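Side-chain contacts in conserved membrane protein (Chlamydia abortus, PDB 6GZU), which acts as a secreted effector that combines deubiquitinating and acetyltransferase activities in a CE-clan cysteine protease fold and induces fragmentation of the Golgi: residues R53-L56 with K57-L61; T248-S251 with D252-N256; K191-K194 with T195-Q199. All blocks are in the same frame, centred on the assembly; numbering follows the deposited sequence.

In the fold
Along the chain the order is contact 1, contact 3, contact 2, and none touches another. Contact 1 closes helix 51-58 and leads into the zinc site; contact 3 lies in the connection from edge strand 188-191 of the mixed sheet to helix 204-217; contact 2 starts the last helix, 252-257. Centres of contacts 1 and 3 lie about 28 Å apart, on opposite sides of the chain's centre, and contact 2 is about 24 Å from contact 1 and about 33 Å from contact 3, centre to centre. Helix 159-174 is shared ground, touched by side chains of contacts 1 and 3. Contact 3 belongs to the Ulp1-like catalytic region, whereas contact 1 helps build the metal site.

Contact 1 (R53-L56 with K57-L61); sequences RAVL and KDLHL. With ZN (zinc ion), chain C.
Leu56 O takes the N-H of Leu61 at 2.8 Å, and a weak bond from Leu59 N reaches the same oxygen. Upstream, ordinary i to i+4 bonds hold the helix. Arg53 CG, anti to the backbone N (chi1 178°), lies 4.1 Å from Lys57 CD. On the apolar side, Val55 CG1 meets Leu59 CD1 at 3.9 Å, the two side chains running side by side in the same direction, while Leu56 CD2 lies 4.1 Å from Leu61 CB with the two leucines at about a right angle. Helix 159-174 packs against this side. On the polar side, a water donates to Ala54 O (2.8 Å) and weakly to Asp58 OD1; Asp58 also bonds His80 through OD1 and Tyr103 through OD2, and probably helps orient His80 as a zinc ligand. His60 adopts a positive phi of 56°, and its N bonds Lys57 O at 3.0 Å. Asp58 O lies 3.5 Å above one face of the His60 ring, offset toward the rim. His60 NE2 is 2.0 Å from zinc, where Cys78, His80 and Cys95 complete the site. The paired bonds and left-handed His60 make a Schellman motif, which places the His60 ligand at a Cys2His2 zinc site.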
loop_
_atom_site.group_PDB
_atom_site.type_symbol
_atom_site.label_atom_id
_atom_site.label_comp_id
_atom_site.label_asym_id
_atom_site.label_seq_id
_atom_site.Cartn_x
_atom_site.Cartn_y
_atom_site.Cartn_z
ATOM N N ARG A 53 3.086 -8.598 8.500
ATOM C CA ARG A 53 3.148 -9.976 7.955
ATOM C C ARG A 53 3.057 -9.943 6.427
ATOM O O ARG A 53 3.787 -10.683 5.734
ATOM C CB ARG A 53 2.051 -10.859 8.582
ATOM C CG ARG A 53 1.962 -12.293 8.094
ATOM C CD ARG A 53 3.139 -13.119 8.506
ATOM N NE ARG A 53 3.276 -13.199 9.964
ATOM C CZ ARG A 53 2.704 -14.123 10.745
ATOM N NH1 ARG A 53 1.919 -15.076 10.223
ATOM N NH2 ARG A 53 2.921 -14.088 12.063
ATOM N N ALA A 54 2.214 -9.077 5.865
ATOM C CA ALA A 54 2.090 -8.986 4.415
ATOM C C ALA A 54 3.386 -8.536 3.748
ATOM O O ALA A 54 3.855 -9.125 2.736
ATOM C CB ALA A 54 0.918 -8.063 4.016
ATOM N N VAL A 55 4.003 -7.507 4.308
ATOM C CA VAL A 55 5.276 -7.024 3.795
ATOM C C VAL A 55 6.351 -8.096 3.884
ATOM O O VAL A 55 7.091 -8.331 2.903
ATOM C CB VAL A 55 5.709 -5.767 4.603
ATOM C CG1 VAL A 55 7.153 -5.395 4.271
ATOM C CG2 VAL A 55 4.764 -4.583 4.331
ATOM N N LEU A 56 6.491 -8.725 5.049
ATOM C CA LEU A 56 7.506 -9.768 5.193
ATOM C C LEU A 56 7.287 -10.917 4.232
ATOM O O LEU A 56 8.244 -11.386 3.596
ATOM C CB LEU A 56 7.560 -10.298 6.622
ATOM C CG LEU A 56 7.949 -9.262 7.663
ATOM C CD1 LEU A 56 7.766 -9.784 9.115
ATOM C CD2 LEU A 56 9.414 -8.885 7.442
ATOM N N LYS A 57 6.044 -11.347 4.044
ATOM C CA LYS A 57 5.796 -12.442 3.081
ATOM C C LYS A 57 6.121 -11.980 1.662
ATOM O O LYS A 57 6.709 -12.733 0.875
ATOM C CB LYS A 57 4.346 -12.947 3.143
ATOM C CG LYS A 57 4.040 -13.808 4.392
ATOM C CD LYS A 57 2.544 -14.134 4.499
ATOM C CE LYS A 57 2.087 -14.991 3.307
ATOM N NZ LYS A 57 2.892 -16.258 3.174
ATOM N N ASP A 58 5.781 -10.738 1.309
ATOM C CA ASP A 58 6.036 -10.305 -0.081
ATOM C C ASP A 58 7.525 -10.155 -0.389
ATOM O O ASP A 58 7.940 -10.309 -1.531
ATOM C CB ASP A 58 5.277 -9.001 -0.391
ATOM C CG ASP A 58 3.813 -9.219 -0.528
ATOM O OD1 ASP A 58 3.435 -10.329 -0.946
ATOM O OD2 ASP A 58 3.031 -8.305 -0.272
ATOM N N LEU A 59 8.343 -9.929 0.648
ATOM C CA LEU A 59 9.803 -9.887 0.483
ATOM C C LEU A 59 10.449 -11.236 0.746
ATOM O O LEU A 59 11.690 -11.333 0.842
ATOM C CB LEU A 59 10.404 -8.851 1.450
ATOM C CG LEU A 59 9.919 -7.438 1.079
ATOM C CD1 LEU A 59 10.300 -6.447 2.221
ATOM C CD2 LEU A 59 10.570 -7.076 -0.209
ATOM N N HIS A 60 9.636 -12.288 0.841
ATOM C CA HIS A 60 10.127 -13.662 1.119
ATOM C C HIS A 60 10.939 -13.797 2.391
ATOM O O HIS A 60 11.894 -14.597 2.449
ATOM C CB HIS A 60 10.872 -14.208 -0.107
ATOM C CG HIS A 60 10.108 -13.988 -1.381
ATOM N ND1 HIS A 60 10.368 -12.940 -2.243
ATOM C CD2 HIS A 60 9.035 -14.626 -1.894
ATOM C CE1 HIS A 60 9.536 -12.990 -3.275
ATOM N NE2 HIS A 60 8.718 -14.008 -3.091
ATOM N N LEU A 61 10.552 -13.017 3.396
ATOM C CA LEU A 61 11.169 -13.020 4.698
ATOM C C LEU A 61 10.319 -13.694 5.753
ATOM O O LEU A 61 10.598 -13.567 6.944
ATOM C CB LEU A 61 11.462 -11.590 5.123
ATOM C CG LEU A 61 12.578 -10.937 4.295
ATOM C CD1 LEU A 61 12.598 -9.455 4.559
ATOM C CD2 LEU A 61 13.901 -11.545 4.615
HETATM ZN ZN ZN C . 7.428 -14.381 -4.540
HETATM O O HOH W 1 1.975 -10.842 1.504
#

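Contact 2 (T248-S251 with D252-N256); sequences TQAS and DCTLN
A chi1 of 66° sets Ser251 OG between its own N and carbonyl carbon, turned toward the first turn of the helix, where it accepts from Thr254 N at 3.0 Å in a nearly straight bond of 167°. Thr254, at chi1 -61°, has OG1 beside its backbone N; this oxygen and Ser251 OG are 3.1 Å apart. CG2, on the other branch of Thr254, reaches Ala250 CB at 3.9 Å. The alanine methyl also touches Leu255 CD2, so it lies against two side chains of the opening turn. Ser251 O accepts from Leu255 N at 2.9 Å, the first i to i+4 bond of the helix, and Leu255 CG rests 3.4 Å from that same oxygen. Two waters tie the loop to the turn: one donates to both Ala250 O and Asp252 OD1, and the other accepts from Ser251 N and is hydrogen-bonded to Thr254 OG1 at 2.7 Å. Outward, Thr254 packs on Pro88 and His89, and Leu255 on Ile260; just upstream, Glu32 receives the backbone N-H groups of Thr248 and Gln249. With its side chain bonded to the N-H three residues on, Ser251 is a classical serine N-cap, here starting the surface helix 252-257.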
loop_
_atom_site.group_PDB
_atom_site.type_symbol
_atom_site.label_atom_id
_atom_site.label_comp_id
_atom_site.label_asym_id
_atom_site.label_seq_id
_atom_site.Cartn_x
_atom_site.Cartn_y
_atom_site.Cartn_z
ATOM N N THR A 248 -3.476 -1.691 -20.173
ATOM C CA THR A 248 -3.321 -2.382 -21.472
ATOM C C THR A 248 -2.440 -3.636 -21.402
ATOM O O THR A 248 -2.379 -4.396 -22.363
ATOM C CB THR A 248 -2.721 -1.479 -22.614
ATOM O OG1 THR A 248 -1.351 -1.152 -22.275
ATOM C CG2 THR A 248 -3.528 -0.202 -22.769
ATOM N N GLN A 249 -1.792 -3.893 -20.272
ATOM C CA GLN A 249 -0.876 -5.028 -20.224
ATOM C C GLN A 249 -1.356 -6.143 -19.302
ATOM O O GLN A 249 -0.623 -7.109 -19.052
ATOM C CB GLN A 249 0.520 -4.594 -19.772
ATOM C CG GLN A 249 1.183 -3.448 -20.519
ATOM C CD GLN A 249 2.478 -2.966 -19.825
ATOM O OE1 GLN A 249 3.077 -3.680 -19.006
ATOM N NE2 GLN A 249 2.891 -1.742 -20.134
ATOM N N ALA A 250 -2.529 -5.982 -18.707
ATOM C CA ALA A 250 -3.055 -6.976 -17.782
ATOM C C ALA A 250 -3.720 -8.138 -18.486
ATOM O O ALA A 250 -4.366 -7.973 -19.551
ATOM C CB ALA A 250 -4.064 -6.321 -16.852
ATOM N N SER A 251 -3.561 -9.318 -17.902
ATOM C CA SER A 251 -4.209 -10.503 -18.412
ATOM C C SER A 251 -5.709 -10.423 -18.182
ATOM O O SER A 251 -6.180 -9.653 -17.327
ATOM C CB SER A 251 -3.681 -11.716 -17.680
ATOM O OG SER A 251 -4.086 -11.639 -16.332
ATOM N N ASP A 252 -6.457 -11.237 -18.920
ATOM C CA ASP A 252 -7.893 -11.343 -18.705
ATOM C C ASP A 252 -8.199 -11.759 -17.257
ATOM O O ASP A 252 -9.149 -11.263 -16.640
ATOM C CB ASP A 252 -8.531 -12.290 -19.743
ATOM C CG ASP A 252 -8.638 -11.651 -21.139
ATOM O OD1 ASP A 252 -7.979 -10.609 -21.383
ATOM O OD2 ASP A 252 -9.367 -12.191 -21.998
ATOM N N CYS A 253 -7.366 -12.629 -16.685
ATOM C CA CYS A 253 -7.564 -13.029 -15.310
ATOM C C CYS A 253 -7.469 -11.839 -14.354
ATOM O O CYS A 253 -8.301 -11.691 -13.464
ATOM C CB CYS A 253 -6.540 -14.078 -14.926
ATOM S SG CYS A 253 -7.047 -14.929 -13.490
ATOM N N THR A 254 -6.451 -11.000 -14.537
ATOM C CA THR A 254 -6.296 -9.772 -13.741
ATOM C C THR A 254 -7.471 -8.814 -13.940
ATOM O O THR A 254 -8.017 -8.294 -12.969
ATOM C CB THR A 254 -4.961 -9.071 -14.043
ATOM O OG1 THR A 254 -3.888 -9.979 -13.707
ATOM C CG2 THR A 254 -4.813 -7.773 -13.257
ATOM N N LEU A 255 -7.886 -8.616 -15.187
ATOM C CA LEU A 255 -8.999 -7.719 -15.447
ATOM C C LEU A 255 -10.266 -8.233 -14.764
ATOM O O LEU A 255 -11.081 -7.438 -14.280
ATOM C CB LEU A 255 -9.224 -7.549 -16.956
ATOM C CG LEU A 255 -8.054 -6.876 -17.686
ATOM C CD1 LEU A 255 -8.265 -6.891 -19.168
ATOM C CD2 LEU A 255 -7.810 -5.445 -17.205
ATOM N N ASN A 256 -10.438 -9.555 -14.724
ATOM C CA ASN A 256 -11.639 -10.119 -14.117
ATOM C C ASN A 256 -11.650 -9.910 -12.603
ATOM O O ASN A 256 -12.675 -9.562 -12.024
ATOM C CB ASN A 256 -11.836 -11.602 -14.493
ATOM C CG ASN A 256 -13.270 -11.898 -14.938
HETATM O O HOH W 2 -5.938 -8.537 -21.558
HETATM O O HOH W 3 -1.925 -9.359 -15.450
#

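Contact 3 (K191-K194 with T195-Q199); sequences KVIK and TPIQQ
Apolar contact joins Ile193 and Ile197: their CD1 atoms meet at 4.2 Å, the side chains crossing at about a right angle. Ile197 has its CG1 between the backbone N and the carbonyl carbon (chi1 62°), and the extended end of the chain carries CD1 back toward Ile193. Both isoleucines also touch Phe150 of strand 146-150 and Pro223, which extend the apolar patch; Trp207 of helix 204-217 adds to it at Ile197. A methyl-to-carbonyl contact comes from the other branch of Ile193: CG2, anti to the backbone N, is brought to 3.2 Å from Thr195 O. Polar contact across the bend is made through solvent: one water accepts from Lys194 N at 3.3 Å and donates to Thr195 O at 3.3 Å, both long. Past the bend, Gln199 NE2 gives a weak bond to Ile197 O, and Gln198 OE1 is bonded by Ser152, which also takes part in backbone bonds with Ile197 and Gln198. This irregular connection from edge strand to helix 204-217 carries the buried Gln198 against Cys204, probably the nucleophile; its position six residues before that cysteine is consistent with the oxyanion-hole glutamine of Ulp1-family proteases.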
loop_
_atom_site.group_PDB
_atom_site.type_symbol
_atom_site.label_atom_id
_atom_site.label_comp_id
_atom_site.label_asym_id
_atom_site.label_seq_id
_atom_site.Cartn_x
_atom_site.Cartn_y
_atom_site.Cartn_z
ATOM N N LYS A 191 5.666 9.680 8.238
ATOM C CA LYS A 191 4.216 9.822 8.220
ATOM C C LYS A 191 4.012 11.202 7.584
ATOM O O LYS A 191 4.052 12.243 8.260
ATOM C CB LYS A 191 3.672 9.737 9.651
ATOM C CG LYS A 191 3.974 8.322 10.284
ATOM C CD LYS A 191 3.411 8.213 11.716
ATOM C CE LYS A 191 1.880 8.022 11.774
ATOM N NZ LYS A 191 1.382 8.057 13.192
ATOM N N VAL A 192 3.751 11.222 6.269
ATOM C CA VAL A 192 4.005 12.430 5.481
ATOM C C VAL A 192 2.939 13.509 5.600
ATOM O O VAL A 192 3.240 14.687 5.385
ATOM C CB VAL A 192 4.216 12.114 3.986
ATOM C CG1 VAL A 192 5.555 11.352 3.839
ATOM C CG2 VAL A 192 3.031 11.329 3.411
ATOM N N ILE A 193 1.697 13.150 5.942
ATOM C CA ILE A 193 0.621 14.158 6.073
ATOM C C ILE A 193 0.506 14.577 7.540
ATOM O O ILE A 193 0.138 13.760 8.413
ATOM C CB ILE A 193 -0.721 13.562 5.593
ATOM C CG1 ILE A 193 -0.578 13.020 4.182
ATOM C CG2 ILE A 193 -1.863 14.576 5.693
ATOM C CD1 ILE A 193 0.038 14.029 3.223
ATOM N N LYS A 194 0.816 15.842 7.823
ATOM C CA LYS A 194 0.757 16.325 9.191
ATOM C C LYS A 194 -0.540 17.050 9.455
ATOM O O LYS A 194 -0.965 17.137 10.602
ATOM C CB LYS A 194 1.943 17.228 9.526
ATOM C CG LYS A 194 3.310 16.635 9.270
ATOM C CD LYS A 194 3.461 15.147 9.684
ATOM C CE LYS A 194 3.247 14.824 11.183
ATOM N NZ LYS A 194 3.795 13.431 11.551
ATOM N N THR A 195 -1.140 17.619 8.411
ATOM C CA THR A 195 -2.389 18.379 8.497
ATOM C C THR A 195 -3.347 17.721 7.523
ATOM O O THR A 195 -2.993 17.476 6.380
ATOM C CB THR A 195 -2.149 19.841 8.074
ATOM O OG1 THR A 195 -1.258 20.459 9.018
ATOM C CG2 THR A 195 -3.455 20.631 8.058
ATOM N N PRO A 196 -4.581 17.437 7.950
ATOM C CA PRO A 196 -5.497 16.750 7.018
ATOM C C PRO A 196 -5.680 17.498 5.713
ATOM O O PRO A 196 -5.859 18.726 5.708
ATOM C CB PRO A 196 -6.819 16.734 7.781
ATOM C CG PRO A 196 -6.385 16.796 9.255
ATOM C CD PRO A 196 -5.161 17.620 9.289
ATOM N N ILE A 197 -5.638 16.756 4.618
ATOM C CA ILE A 197 -5.949 17.284 3.293
ATOM C C ILE A 197 -7.352 16.862 2.811
ATOM O O ILE A 197 -7.935 17.535 1.984
ATOM C CB ILE A 197 -4.842 16.918 2.259
ATOM C CG1 ILE A 197 -4.716 15.424 2.099
ATOM C CG2 ILE A 197 -3.498 17.514 2.678
ATOM C CD1 ILE A 197 -3.503 15.039 1.251
ATOM N N GLN A 198 -7.885 15.751 3.312
ATOM C CA GLN A 198 -9.177 15.227 2.865
ATOM C C GLN A 198 -10.262 16.024 3.545
ATOM O O GLN A 198 -10.131 16.331 4.722
ATOM C CB GLN A 198 -9.309 13.741 3.213
ATOM C CG GLN A 198 -10.706 13.124 3.016
ATOM C CD GLN A 198 -10.719 11.676 3.424
ATOM O OE1 GLN A 198 -9.659 11.043 3.485
ATOM N NE2 GLN A 198 -11.872 11.141 3.733
ATOM N N GLN A 199 -11.335 16.337 2.794
ATOM C CA GLN A 199 -12.393 17.253 3.219
ATOM C C GLN A 199 -13.772 16.635 3.314
ATOM O O GLN A 199 -14.728 17.335 3.615
ATOM C CB GLN A 199 -12.517 18.413 2.227
ATOM C CG GLN A 199 -11.210 19.066 1.860
ATOM C CD GLN A 199 -10.593 19.828 3.018
ATOM O OE1 GLN A 199 -11.289 20.241 3.971
ATOM N NE2 GLN A 199 -9.280 20.044 2.936
HETATM O O HOH W 4 0.083 17.848 5.323
#